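Local coordinates for NDP-rhamnosyltransferase (Saccharopolyspora spinosa, PDB 3TSA), which is a glycosyltransferase of the GT-B fold, built from two Rossmann-like domains that face each other across a cleft, at residues 10-15 against 38-43; 117-122 against 137-142; 143-148 against 180-185; 291-296 against 316-321. One frame throughout, in Å; residues are numbered along the deposited sequence.

In the fold
From the N terminus, contact 1 closes the passage through helices 12-16 and 19-27 and strand 31-36, bringing together the segments that follow two adjacent strands. After strand 50-53 and helix 82-113, contact 2 pairs the two strands of the beta-alpha-beta unit 117-121, 125-133, 138-141, and contact 3 joins the loops that leave strands 138-141 and 177-180. Contact 4 belongs to the C-terminal domain, where the turn after strand 289-292 meets the start of helix 318-327. The four lie in series, none nesting or crossing. H14 of contact 1 reaches D121 of contact 2, R142 of contact 2 bridges to D180 of contact 3, and W143 of contact 3 reaches D317 of contact 4 across the interdomain boundary.

Contact 1. Residues 10-15 against 38-43; sequences PYPTHL and PELQAT
The backbones come nearest where the loop leading into helix 12-16 passes L40 in helix 38-46, with P10 CA and L40 CA 5.8 Å apart. Y11 takes the N-cap position of the first helix, and its carbonyl O accepts a bond from H14 N. No hydrogen bond crosses between the segments; the contact is van der Waals packing of side chains on one another and on the P10-P12 backbone. L40 makes the largest contribution. Its CG stands anti to the carbonyl carbon (chi1 -83°) and meets P10 CA at 3.8 Å, while the CD2 methyl lies against the Y11-P12 peptide, 3.5 Å from Y11 C. The same methyl touches L15 CB at 4.1 Å, the two leucines crossing obliquely. L15, with CG anti to the backbone N (chi1 173°), sends CD2 to T43 CG2 at 4.2 Å, and these two side chains slide past each other in opposite directions. The other branch of T43 goes to a proline: its OG1 sits 3.5 Å from P12 CB, the side chains crossing at about a right angle. Nearer the surface, E39 lays its CB by P10 O at 3.9 Å and bends at chi2, so that its carboxylate remains close to the P10 ring. The contact thus packs together the helices that follow neighbouring parallel strands 3-7 and 31-36, while H14 ties the first helix to D121, at the end of strand 117-121, and meets the ring of W143.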
loop_
_atom_site.group_PDB
_atom_site.type_symbol
_atom_site.label_atom_id
_atom_site.label_comp_id
_atom_site.label_asym_id
_atom_site.label_seq_id
_atom_site.Cartn_x
_atom_site.Cartn_y
_atom_site.Cartn_z
ATOM N N PRO A 10 -17.040 3.792 -8.315
ATOM C CA PRO A 10 -16.776 2.382 -8.083
ATOM C C PRO A 10 -16.118 1.709 -9.269
ATOM O O PRO A 10 -16.597 0.688 -9.705
ATOM C CB PRO A 10 -18.159 1.781 -7.862
ATOM C CG PRO A 10 -19.091 2.712 -8.598
ATOM C CD PRO A 10 -18.457 4.065 -8.633
ATOM N N TYR A 11 -15.027 2.258 -9.793
ATOM C CA TYR A 11 -14.222 1.565 -10.762
ATOM C C TYR A 11 -12.788 1.465 -10.266
ATOM O O TYR A 11 -12.142 2.516 -9.973
ATOM C CB TYR A 11 -14.229 2.265 -12.103
ATOM C CG TYR A 11 -15.621 2.450 -12.616
ATOM C CD1 TYR A 11 -16.372 1.379 -13.084
ATOM C CD2 TYR A 11 -16.189 3.701 -12.604
ATOM C CE1 TYR A 11 -17.686 1.587 -13.572
ATOM C CE2 TYR A 11 -17.450 3.922 -13.063
ATOM C CZ TYR A 11 -18.196 2.886 -13.539
ATOM O OH TYR A 11 -19.447 3.220 -13.965
ATOM N N PRO A 12 -12.256 0.233 -10.236
ATOM C CA PRO A 12 -10.898 0.023 -9.733
ATOM C C PRO A 12 -9.862 0.917 -10.341
ATOM O O PRO A 12 -9.016 1.404 -9.562
ATOM C CB PRO A 12 -10.621 -1.452 -10.084
ATOM C CG PRO A 12 -11.944 -2.075 -9.918
ATOM C CD PRO A 12 -12.845 -1.039 -10.683
ATOM N N THR A 13 -9.869 1.152 -11.666
ATOM C CA THR A 13 -8.807 2.002 -12.259
ATOM C C THR A 13 -8.784 3.436 -11.695
ATOM O O THR A 13 -7.727 4.035 -11.609
ATOM C CB THR A 13 -8.855 2.118 -13.794
ATOM O OG1 THR A 13 -10.071 2.732 -14.190
ATOM C CG2 THR A 13 -8.751 0.767 -14.473
ATOM N N HIS A 14 -9.940 3.965 -11.351
ATOM C CA HIS A 14 -10.004 5.346 -10.822
ATOM C C HIS A 14 -9.428 5.397 -9.398
ATOM O O HIS A 14 -8.867 6.439 -9.022
ATOM C CB HIS A 14 -11.419 5.831 -10.757
ATOM C CG HIS A 14 -12.041 6.023 -12.115
ATOM N ND1 HIS A 14 -12.818 7.107 -12.427
ATOM C CD2 HIS A 14 -12.051 5.215 -13.216
ATOM C CE1 HIS A 14 -13.278 6.964 -13.673
ATOM N NE2 HIS A 14 -12.822 5.831 -14.168
ATOM N N LEU A 15 -9.644 4.323 -8.624
ATOM C CA LEU A 15 -9.042 4.246 -7.273
ATOM C C LEU A 15 -7.516 3.999 -7.390
ATOM O O LEU A 15 -6.691 4.663 -6.721
ATOM C CB LEU A 15 -9.708 3.162 -6.392
ATOM C CG LEU A 15 -8.989 2.965 -5.050
ATOM C CD1 LEU A 15 -8.843 4.259 -4.254
ATOM C CD2 LEU A 15 -9.851 1.967 -4.200
ATOM N N PRO A 38 -18.849 -2.324 -2.459
ATOM C CA PRO A 38 -18.327 -3.700 -2.648
ATOM C C PRO A 38 -17.350 -3.857 -3.797
ATOM O O PRO A 38 -16.337 -4.572 -3.627
ATOM C CB PRO A 38 -19.605 -4.486 -2.962
ATOM C CG PRO A 38 -20.578 -3.789 -2.021
ATOM C CD PRO A 38 -20.321 -2.330 -2.341
ATOM N N GLU A 39 -17.609 -3.151 -4.912
ATOM C CA GLU A 39 -16.801 -3.200 -6.159
ATOM C C GLU A 39 -15.341 -2.786 -5.959
ATOM O O GLU A 39 -14.468 -3.195 -6.719
ATOM C CB GLU A 39 -17.381 -2.273 -7.246
ATOM C CG GLU A 39 -18.683 -2.709 -7.867
ATOM C CD GLU A 39 -19.913 -2.295 -7.061
ATOM O OE1 GLU A 39 -19.808 -1.491 -6.115
ATOM O OE2 GLU A 39 -21.024 -2.809 -7.381
ATOM N N LEU A 40 -15.112 -1.958 -4.936
ATOM C CA LEU A 40 -13.814 -1.344 -4.758
ATOM C C LEU A 40 -13.053 -1.929 -3.596
ATOM O O LEU A 40 -11.884 -1.651 -3.428
ATOM C CB LEU A 40 -13.962 0.159 -4.526
ATOM C CG LEU A 40 -14.115 1.126 -5.678
ATOM C CD1 LEU A 40 -13.892 2.523 -5.022
ATOM C CD2 LEU A 40 -13.105 0.846 -6.802
ATOM N N GLN A 41 -13.716 -2.777 -2.823
ATOM C CA GLN A 41 -13.090 -3.205 -1.551
ATOM C C GLN A 41 -11.736 -3.876 -1.760
ATOM O O GLN A 41 -10.760 -3.585 -1.061
ATOM C CB GLN A 41 -13.978 -4.154 -0.767
ATOM C CG GLN A 41 -13.458 -4.368 0.659
ATOM C CD GLN A 41 -14.261 -5.376 1.405
ATOM O OE1 GLN A 41 -14.435 -6.506 0.931
ATOM N NE2 GLN A 41 -14.752 -4.999 2.598
ATOM N N ALA A 42 -11.708 -4.840 -2.674
ATOM C CA ALA A 42 -10.504 -5.626 -2.868
ATOM C C ALA A 42 -9.360 -4.790 -3.520
ATOM O O ALA A 42 -8.171 -4.973 -3.174
ATOM C CB ALA A 42 -10.890 -6.967 -3.715
ATOM N N THR A 43 -9.706 -3.801 -4.350
ATOM C CA THR A 43 -8.702 -2.906 -4.926
ATOM C C THR A 43 -8.045 -2.056 -3.761
ATOM O O THR A 43 -6.784 -1.888 -3.693
ATOM C CB THR A 43 -9.362 -1.983 -5.870
ATOM O OG1 THR A 43 -9.948 -2.831 -6.897
ATOM C CG2 THR A 43 -8.290 -1.084 -6.575
#

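Contact 2. Residues 117-122 against 137-142; sequences VLLVDV and PVVLHR
Five backbone bonds join 117-122 and 137-142, whose strands pair in parallel register from L118 beside V138 to D121 beside H141. L118 gives its N-H to P137 O (3.0 Å) and takes V139 N on its own O at 2.8 Å, a bond straight at the hydrogen (172°) and nearly along the C=O axis. V120 repeats the pattern, with its N donating to V139 O at 2.9 Å and its O receiving H141 N at 2.8 Å. Where the strands end, the V122 N to H141 O bond lengthens to 3.2 Å, and its donor stands 50° out of the carbonyl plane. L119 and D121 turn their backbone polar groups to strand 3-7 instead, and L140 bonds to L177 on the far side. On the face bearing L118, V120, V138 and L140, V120 CB meets L140 CD2 at 3.7 Å; on the other, L119 CD1 packs against V139 CG1 at 4.0 Å. Beyond the strands, V122 CG2 lies beside R142 CG (3.7 Å). The charged groups find their partners beyond the pair: D121 OD2 accepts from L9 N as well as H14, and OD1 from C123 N, while R142 makes salt bridges to D146 and D180 and bonds to P192 O. The pair is therefore apolar from L118 to L140 and polar at its C-terminal end, where three donors probably keep buried D121 ionised, which would polarise H14, and two carboxylates neutralise the R142 guanidinium and fix its position.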
loop_
_atom_site.group_PDB
_atom_site.type_symbol
_atom_site.label_atom_id
_atom_site.label_comp_id
_atom_site.label_asym_id
_atom_site.label_seq_id
_atom_site.Cartn_x
_atom_site.Cartn_y
_atom_site.Cartn_z
ATOM N N VAL A 117 -10.759 16.792 4.775
ATOM C CA VAL A 117 -10.647 17.179 3.395
ATOM C C VAL A 117 -11.163 15.915 2.660
ATOM O O VAL A 117 -11.037 14.763 3.201
ATOM C CB VAL A 117 -9.176 17.509 3.023
ATOM C CG1 VAL A 117 -8.281 16.354 3.281
ATOM C CG2 VAL A 117 -9.053 17.991 1.548
ATOM N N LEU A 118 -11.826 16.168 1.542
ATOM C CA LEU A 118 -12.365 15.095 0.692
ATOM C C LEU A 118 -11.518 15.048 -0.581
ATOM O O LEU A 118 -11.371 16.061 -1.261
ATOM C CB LEU A 118 -13.827 15.343 0.363
ATOM C CG LEU A 118 -14.757 15.638 1.529
ATOM C CD1 LEU A 118 -16.214 15.876 0.871
ATOM C CD2 LEU A 118 -14.729 14.472 2.555
ATOM N N LEU A 119 -10.985 13.865 -0.916
ATOM C CA LEU A 119 -10.259 13.672 -2.162
ATOM C C LEU A 119 -11.213 12.858 -3.033
ATOM O O LEU A 119 -11.537 11.708 -2.721
ATOM C CB LEU A 119 -8.999 12.871 -1.859
ATOM C CG LEU A 119 -8.179 12.559 -3.110
ATOM C CD1 LEU A 119 -7.721 13.823 -3.837
ATOM C CD2 LEU A 119 -6.978 11.732 -2.726
ATOM N N VAL A 120 -11.687 13.467 -4.111
ATOM C CA VAL A 120 -12.874 12.979 -4.781
ATOM C C VAL A 120 -12.563 12.739 -6.223
ATOM O O VAL A 120 -12.019 13.642 -6.885
ATOM C CB VAL A 120 -13.959 14.077 -4.637
ATOM C CG1 VAL A 120 -15.240 13.693 -5.409
ATOM C CG2 VAL A 120 -14.291 14.256 -3.098
ATOM N N ASP A 121 -12.884 11.538 -6.754
ATOM C CA ASP A 121 -12.781 11.331 -8.201
ATOM C C ASP A 121 -13.619 12.380 -8.967
ATOM O O ASP A 121 -14.735 12.686 -8.564
ATOM C CB ASP A 121 -13.289 9.904 -8.430
ATOM C CG ASP A 121 -13.463 9.484 -9.906
ATOM O OD1 ASP A 121 -13.636 10.241 -10.869
ATOM O OD2 ASP A 121 -13.553 8.236 -10.072
ATOM N N VAL A 122 -13.089 12.913 -10.085
ATOM C CA VAL A 122 -13.827 13.946 -10.852
ATOM C C VAL A 122 -15.230 13.566 -11.164
ATOM O O VAL A 122 -16.115 14.439 -11.118
ATOM C CB VAL A 122 -13.102 14.339 -12.180
ATOM C CG1 VAL A 122 -14.053 14.998 -13.083
ATOM C CG2 VAL A 122 -12.045 15.383 -11.831
ATOM N N PRO A 137 -13.566 21.183 2.343
ATOM C CA PRO A 137 -12.783 21.360 1.095
ATOM C C PRO A 137 -12.743 20.086 0.291
ATOM O O PRO A 137 -12.616 18.990 0.869
ATOM C CB PRO A 137 -11.413 21.796 1.607
ATOM C CG PRO A 137 -11.313 21.263 2.978
ATOM C CD PRO A 137 -12.705 21.259 3.533
ATOM N N VAL A 138 -12.917 20.241 -1.021
ATOM C CA VAL A 138 -12.928 19.141 -1.947
ATOM C C VAL A 138 -11.756 19.332 -2.881
ATOM O O VAL A 138 -11.654 20.367 -3.560
ATOM C CB VAL A 138 -14.274 19.026 -2.697
ATOM C CG1 VAL A 138 -14.166 18.051 -3.856
ATOM C CG2 VAL A 138 -15.362 18.517 -1.740
ATOM N N VAL A 139 -10.909 18.311 -2.948
ATOM C CA VAL A 139 -9.846 18.303 -3.947
ATOM C C VAL A 139 -10.276 17.245 -4.940
ATOM O O VAL A 139 -10.425 16.042 -4.588
ATOM C CB VAL A 139 -8.502 17.923 -3.322
ATOM C CG1 VAL A 139 -7.409 17.742 -4.442
ATOM C CG2 VAL A 139 -7.966 19.038 -2.313
ATOM N N LEU A 140 -10.533 17.656 -6.178
ATOM C CA LEU A 140 -10.933 16.698 -7.198
ATOM C C LEU A 140 -9.656 16.011 -7.746
ATOM O O LEU A 140 -8.580 16.617 -7.826
ATOM C CB LEU A 140 -11.691 17.385 -8.393
ATOM C CG LEU A 140 -13.160 17.722 -8.130
ATOM C CD1 LEU A 140 -13.828 18.023 -9.511
ATOM C CD2 LEU A 140 -13.888 16.607 -7.352
ATOM N N HIS A 141 -9.796 14.744 -8.137
ATOM C CA HIS A 141 -8.673 13.993 -8.743
ATOM C C HIS A 141 -9.032 13.392 -10.101
ATOM O O HIS A 141 -9.913 12.531 -10.187
ATOM C CB HIS A 141 -8.261 12.860 -7.775
ATOM C CG HIS A 141 -6.929 12.267 -8.090
ATOM N ND1 HIS A 141 -6.777 11.313 -9.072
ATOM C CD2 HIS A 141 -5.687 12.503 -7.591
ATOM C CE1 HIS A 141 -5.497 10.981 -9.162
ATOM N NE2 HIS A 141 -4.810 11.696 -8.293
ATOM N N ARG A 142 -8.325 13.800 -11.152
ATOM C CA ARG A 142 -8.474 13.188 -12.453
ATOM C C ARG A 142 -7.710 11.884 -12.484
ATOM O O ARG A 142 -6.596 11.787 -11.952
ATOM C CB ARG A 142 -7.886 14.111 -13.520
ATOM C CG ARG A 142 -8.833 15.278 -13.728
ATOM C CD ARG A 142 -8.212 16.339 -14.649
ATOM N NE ARG A 142 -9.303 17.334 -14.943
ATOM C CZ ARG A 142 -9.024 18.636 -15.153
ATOM N NH1 ARG A 142 -7.729 19.078 -15.213
ATOM N NH2 ARG A 142 -10.049 19.510 -15.311
#

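Contact 3. Residues 143-148 against 180-185; sequences WGVDPT and DPCPPS
The two loops meet by van der Waals packing of buried residues, closest at G144 and C182, whose CA atoms are 4.7 Å apart. The P181 ring sets its CG 3.8 Å from W143 O, and C182 lays its CB 3.6 Å from G144 O. With SG anti to the backbone N (chi1 -172°), C182 carries its sulfur on to V145 CG2 at 3.8 Å. Hydrogen bonds act within each loop and fix its shape through an Asx turn. D180 OD1 accepts C182 N at 2.9 Å, the donor standing above the carboxylate plane. D146 OD1 takes two donors, T148 OG1 at 2.7 Å through its syn lone pair and T148 N at 3.0 Å from above the plane. The charges of D146 and D180, with OD2 atoms 6.7 Å apart, are linked through R142. Q187 also bonds to both loops, at D146 N and at G144 O and D180 OD2. The loops follow the adjacent strands 138-141 and 177-180 of the N-terminal sheet and turn toward the C-terminal domain, where V145 packs on helix 318-327, C182 touches F300 of helix 296-304, and W143 NE1 bonds to D317.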
loop_
_atom_site.group_PDB
_atom_site.type_symbol
_atom_site.label_atom_id
_atom_site.label_comp_id
_atom_site.label_asym_id
_atom_site.label_seq_id
_atom_site.Cartn_x
_atom_site.Cartn_y
_atom_site.Cartn_z
ATOM N N TRP A 143 -8.297 10.890 -13.152
ATOM C CA TRP A 143 -7.503 9.656 -13.393
ATOM C C TRP A 143 -6.634 9.773 -14.647
ATOM O O TRP A 143 -5.670 8.996 -14.844
ATOM C CB TRP A 143 -8.436 8.444 -13.446
ATOM C CG TRP A 143 -9.316 8.557 -14.669
ATOM C CD1 TRP A 143 -8.991 8.163 -15.925
ATOM C CD2 TRP A 143 -10.535 9.256 -14.760
ATOM N NE1 TRP A 143 -9.976 8.518 -16.809
ATOM C CE2 TRP A 143 -10.948 9.192 -16.126
ATOM C CE3 TRP A 143 -11.372 9.878 -13.821
ATOM C CZ2 TRP A 143 -12.125 9.754 -16.581
ATOM C CZ3 TRP A 143 -12.561 10.445 -14.267
ATOM C CH2 TRP A 143 -12.929 10.379 -15.659
ATOM N N GLY A 144 -6.949 10.738 -15.506
ATOM C CA GLY A 144 -6.208 10.873 -16.760
ATOM C C GLY A 144 -6.885 11.915 -17.670
ATOM O O GLY A 144 -7.148 13.011 -17.229
ATOM N N VAL A 145 -7.133 11.547 -18.928
ATOM C CA VAL A 145 -7.866 12.446 -19.853
ATOM C C VAL A 145 -9.278 12.639 -19.282
ATOM O O VAL A 145 -9.897 11.669 -18.778
ATOM C CB VAL A 145 -7.903 11.856 -21.273
ATOM C CG1 VAL A 145 -8.772 12.730 -22.178
ATOM C CG2 VAL A 145 -6.480 11.797 -21.834
ATOM N N ASP A 146 -9.721 13.885 -19.237
ATOM C CA ASP A 146 -10.995 14.231 -18.509
ATOM C C ASP A 146 -11.925 14.833 -19.553
ATOM O O ASP A 146 -11.776 16.001 -19.898
ATOM C CB ASP A 146 -10.666 15.270 -17.403
ATOM C CG ASP A 146 -11.928 15.722 -16.626
ATOM O OD1 ASP A 146 -13.074 15.302 -16.979
ATOM O OD2 ASP A 146 -11.772 16.460 -15.652
ATOM N N PRO A 147 -12.929 14.039 -20.066
ATOM C CA PRO A 147 -13.875 14.571 -21.061
ATOM C C PRO A 147 -15.192 14.981 -20.424
ATOM O O PRO A 147 -16.233 14.913 -21.073
ATOM C CB PRO A 147 -14.124 13.372 -21.989
ATOM C CG PRO A 147 -13.514 12.228 -21.383
ATOM C CD PRO A 147 -12.998 12.574 -19.969
ATOM N N THR A 148 -15.143 15.393 -19.158
ATOM C CA THR A 148 -16.411 15.686 -18.454
ATOM C C THR A 148 -16.988 17.045 -18.649
ATOM O O THR A 148 -18.138 17.248 -18.289
ATOM C CB THR A 148 -16.358 15.327 -16.933
ATOM O OG1 THR A 148 -15.463 16.198 -16.230
ATOM C CG2 THR A 148 -16.058 13.853 -16.756
ATOM N N ASP A 180 -4.266 16.748 -11.500
ATOM C CA ASP A 180 -4.297 16.186 -12.858
ATOM C C ASP A 180 -2.961 15.499 -13.167
ATOM O O ASP A 180 -1.922 16.192 -13.359
ATOM C CB ASP A 180 -4.551 17.405 -13.846
ATOM C CG ASP A 180 -4.827 16.945 -15.220
ATOM O OD1 ASP A 180 -4.676 15.722 -15.493
ATOM O OD2 ASP A 180 -5.220 17.826 -16.061
ATOM N N PRO A 181 -2.962 14.135 -13.331
ATOM C CA PRO A 181 -1.758 13.435 -13.699
ATOM C C PRO A 181 -1.599 13.276 -15.247
ATOM O O PRO A 181 -0.613 12.718 -15.726
ATOM C CB PRO A 181 -1.979 12.059 -13.064
ATOM C CG PRO A 181 -3.521 11.778 -13.300
ATOM C CD PRO A 181 -4.119 13.242 -13.053
ATOM N N CYS A 182 -2.585 13.746 -16.020
ATOM C CA CYS A 182 -2.427 13.645 -17.460
ATOM C C CYS A 182 -1.320 14.550 -18.061
ATOM O O CYS A 182 -1.226 15.718 -17.711
ATOM C CB CYS A 182 -3.802 14.036 -18.097
ATOM S SG CYS A 182 -3.869 13.739 -19.893
ATOM N N PRO A 183 -0.460 14.000 -18.931
ATOM C CA PRO A 183 0.492 14.829 -19.644
ATOM C C PRO A 183 -0.277 16.038 -20.236
ATOM O O PRO A 183 -1.289 15.854 -20.896
ATOM C CB PRO A 183 1.033 13.859 -20.713
ATOM C CG PRO A 183 0.903 12.487 -20.063
ATOM C CD PRO A 183 -0.396 12.570 -19.335
ATOM N N PRO A 184 0.112 17.324 -19.942
ATOM C CA PRO A 184 -0.753 18.439 -20.395
ATOM C C PRO A 184 -0.998 18.465 -21.887
ATOM O O PRO A 184 -2.071 18.900 -22.302
ATOM C CB PRO A 184 0.039 19.685 -19.985
ATOM C CG PRO A 184 0.658 19.193 -18.606
ATOM C CD PRO A 184 1.101 17.726 -18.906
ATOM N N SER A 185 -0.029 18.005 -22.701
ATOM C CA SER A 185 -0.215 18.079 -24.186
ATOM C C SER A 185 -1.342 17.132 -24.585
ATOM O O SER A 185 -1.883 17.300 -25.680
ATOM C CB SER A 185 1.060 17.705 -24.977
ATOM O OG SER A 185 1.377 16.328 -24.733
#

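Contact 4. Residues 291-296 against 316-321; sequences ICAGGS and FDQFDY
Strand 289-292 runs out into a tight turn, A293-G294-G295, with G295 at the N-cap of helix 296-304, and the turn passes the start of helix 318-327 at G294 CA to Q318 CA, 4.9 Å. G294 adopts a left-handed conformation (phi 101°), at which a CB would jam against the carbonyl O of A293 and also crowd Q318 CB; the absence of a side chain here lets the helix come this close. In the facing segment, Y321 N bonds to D317 O, closing the first helical turn. Q318 carries the contact: with CG anti to the carbonyl carbon (chi1 -63°) and the chain extended beyond it, the side chain lies along the turn. Its CB and CD each come 3.3 Å from A293 O, and its NE2 reaches 3.8 Å from G295 N. OE1 is 3.4 Å from A293 O, but both are acceptors and no bond forms; OE1 is instead held by Q314 N and Y315 N, which fixes the amide's orientation. The turn links strand 289-292 to helix 296-304 in the parallel alpha/beta C-terminal domain of the GT-B fold. A bridging water couples the two helix starts: it accepts from S296 N at 3.1 Å and donates to D317 OD2 at 2.9 Å. Y321 brings CD2 to 4.0 Å from G294 O, while its hydroxyl is hydrogen-bonded to Q309 NE2 and T303 OG1.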
loop_
_atom_site.group_PDB
_atom_site.type_symbol
_atom_site.label_atom_id
_atom_site.label_comp_id
_atom_site.label_asym_id
_atom_site.label_seq_id
_atom_site.Cartn_x
_atom_site.Cartn_y
_atom_site.Cartn_z
ATOM N N ILE A 291 -0.135 -2.945 -26.552
ATOM C CA ILE A 291 -1.469 -2.809 -27.253
ATOM C C ILE A 291 -2.465 -2.805 -26.089
ATOM O O ILE A 291 -2.485 -3.734 -25.258
ATOM C CB ILE A 291 -1.790 -4.068 -28.173
ATOM C CG1 ILE A 291 -0.808 -4.149 -29.352
ATOM C CG2 ILE A 291 -3.226 -3.969 -28.737
ATOM C CD1 ILE A 291 -0.721 -5.492 -30.082
ATOM N N CYS A 292 -3.311 -1.781 -26.049
ATOM C CA CYS A 292 -4.230 -1.614 -24.930
ATOM C C CYS A 292 -5.498 -0.914 -25.378
ATOM O O CYS A 292 -5.621 -0.516 -26.539
ATOM C CB CYS A 292 -3.559 -0.837 -23.807
ATOM S SG CYS A 292 -2.979 0.847 -24.273
ATOM N N ALA A 293 -6.403 -0.656 -24.446
ATOM C CA ALA A 293 -7.679 -0.024 -24.876
ATOM C C ALA A 293 -7.621 1.499 -24.562
ATOM O O ALA A 293 -8.544 2.273 -24.974
ATOM C CB ALA A 293 -8.857 -0.699 -24.140
ATOM N N GLY A 294 -6.567 1.957 -23.863
ATOM C CA GLY A 294 -6.422 3.388 -23.575
ATOM C C GLY A 294 -6.837 3.787 -22.156
ATOM O O GLY A 294 -6.860 4.945 -21.819
ATOM N N GLY A 295 -7.099 2.821 -21.316
ATOM C CA GLY A 295 -7.246 3.044 -19.856
ATOM C C GLY A 295 -5.964 3.635 -19.320
ATOM O O GLY A 295 -4.821 3.220 -19.693
ATOM N N SER A 296 -6.155 4.563 -18.410
ATOM C CA SER A 296 -5.038 5.363 -17.992
ATOM C C SER A 296 -3.933 4.556 -17.279
ATOM O O SER A 296 -2.761 4.927 -17.362
ATOM C CB SER A 296 -5.549 6.551 -17.157
ATOM O OG SER A 296 -6.106 6.101 -15.940
ATOM N N PHE A 316 -15.764 5.847 -22.765
ATOM C CA PHE A 316 -15.368 6.996 -21.909
ATOM C C PHE A 316 -14.279 7.883 -22.502
ATOM O O PHE A 316 -14.501 8.454 -23.579
ATOM C CB PHE A 316 -15.141 6.533 -20.472
ATOM C CG PHE A 316 -16.397 6.006 -19.857
ATOM C CD1 PHE A 316 -17.503 6.865 -19.642
ATOM C CD2 PHE A 316 -16.577 4.622 -19.663
ATOM C CE1 PHE A 316 -18.760 6.365 -19.145
ATOM C CE2 PHE A 316 -17.835 4.099 -19.179
ATOM C CZ PHE A 316 -18.917 4.999 -18.912
ATOM N N ASP A 317 -13.126 7.989 -21.824
ATOM C CA ASP A 317 -12.054 8.911 -22.217
ATOM C C ASP A 317 -11.103 8.285 -23.183
ATOM O O ASP A 317 -10.156 8.963 -23.656
ATOM C CB ASP A 317 -11.241 9.284 -20.919
ATOM C CG ASP A 317 -10.729 8.077 -20.199
ATOM O OD1 ASP A 317 -11.463 7.085 -20.038
ATOM O OD2 ASP A 317 -9.579 8.115 -19.717
ATOM N N GLN A 318 -11.376 7.033 -23.599
ATOM C CA GLN A 318 -10.342 6.279 -24.362
ATOM C C GLN A 318 -10.090 6.791 -25.776
ATOM O O GLN A 318 -8.944 6.742 -26.255
ATOM C CB GLN A 318 -10.614 4.750 -24.405
ATOM C CG GLN A 318 -10.558 4.180 -22.959
ATOM C CD GLN A 318 -11.065 2.802 -22.877
ATOM O OE1 GLN A 318 -11.736 2.331 -23.806
ATOM N NE2 GLN A 318 -10.772 2.126 -21.738
ATOM N N PHE A 319 -11.135 7.276 -26.458
ATOM C CA PHE A 319 -10.985 7.891 -27.794
ATOM C C PHE A 319 -10.151 9.111 -27.808
ATOM O O PHE A 319 -9.343 9.269 -28.685
ATOM C CB PHE A 319 -12.420 8.189 -28.384
ATOM C CG PHE A 319 -13.193 6.893 -28.516
ATOM C CD1 PHE A 319 -12.954 6.089 -29.643
ATOM C CD2 PHE A 319 -14.054 6.467 -27.490
ATOM C CE1 PHE A 319 -13.610 4.778 -29.753
ATOM C CE2 PHE A 319 -14.705 5.177 -27.593
ATOM C CZ PHE A 319 -14.429 4.344 -28.684
ATOM N N ASP A 320 -10.383 10.020 -26.838
ATOM C CA ASP A 320 -9.545 11.204 -26.673
ATOM C C ASP A 320 -8.104 10.846 -26.422
ATOM O O ASP A 320 -7.232 11.362 -27.134
ATOM C CB ASP A 320 -10.119 12.045 -25.514
ATOM C CG ASP A 320 -11.438 12.695 -25.928
ATOM O OD1 ASP A 320 -11.338 13.704 -26.675
ATOM O OD2 ASP A 320 -12.494 12.216 -25.545
ATOM N N TYR A 321 -7.839 9.944 -25.461
ATOM C CA TYR A 321 -6.439 9.588 -25.220
ATOM C C TYR A 321 -5.837 8.989 -26.484
ATOM O O TYR A 321 -4.741 9.340 -26.873
ATOM C CB TYR A 321 -6.327 8.536 -24.136
ATOM C CG TYR A 321 -4.945 8.102 -23.940
ATOM C CD1 TYR A 321 -4.059 8.898 -23.229
ATOM C CD2 TYR A 321 -4.506 6.874 -24.447
ATOM C CE1 TYR A 321 -2.686 8.492 -23.051
ATOM C CE2 TYR A 321 -3.174 6.442 -24.289
ATOM C CZ TYR A 321 -2.289 7.265 -23.594
ATOM O OH TYR A 321 -0.989 6.894 -23.367
HETATM O O HOH W 1 -9.026 5.709 -18.107
#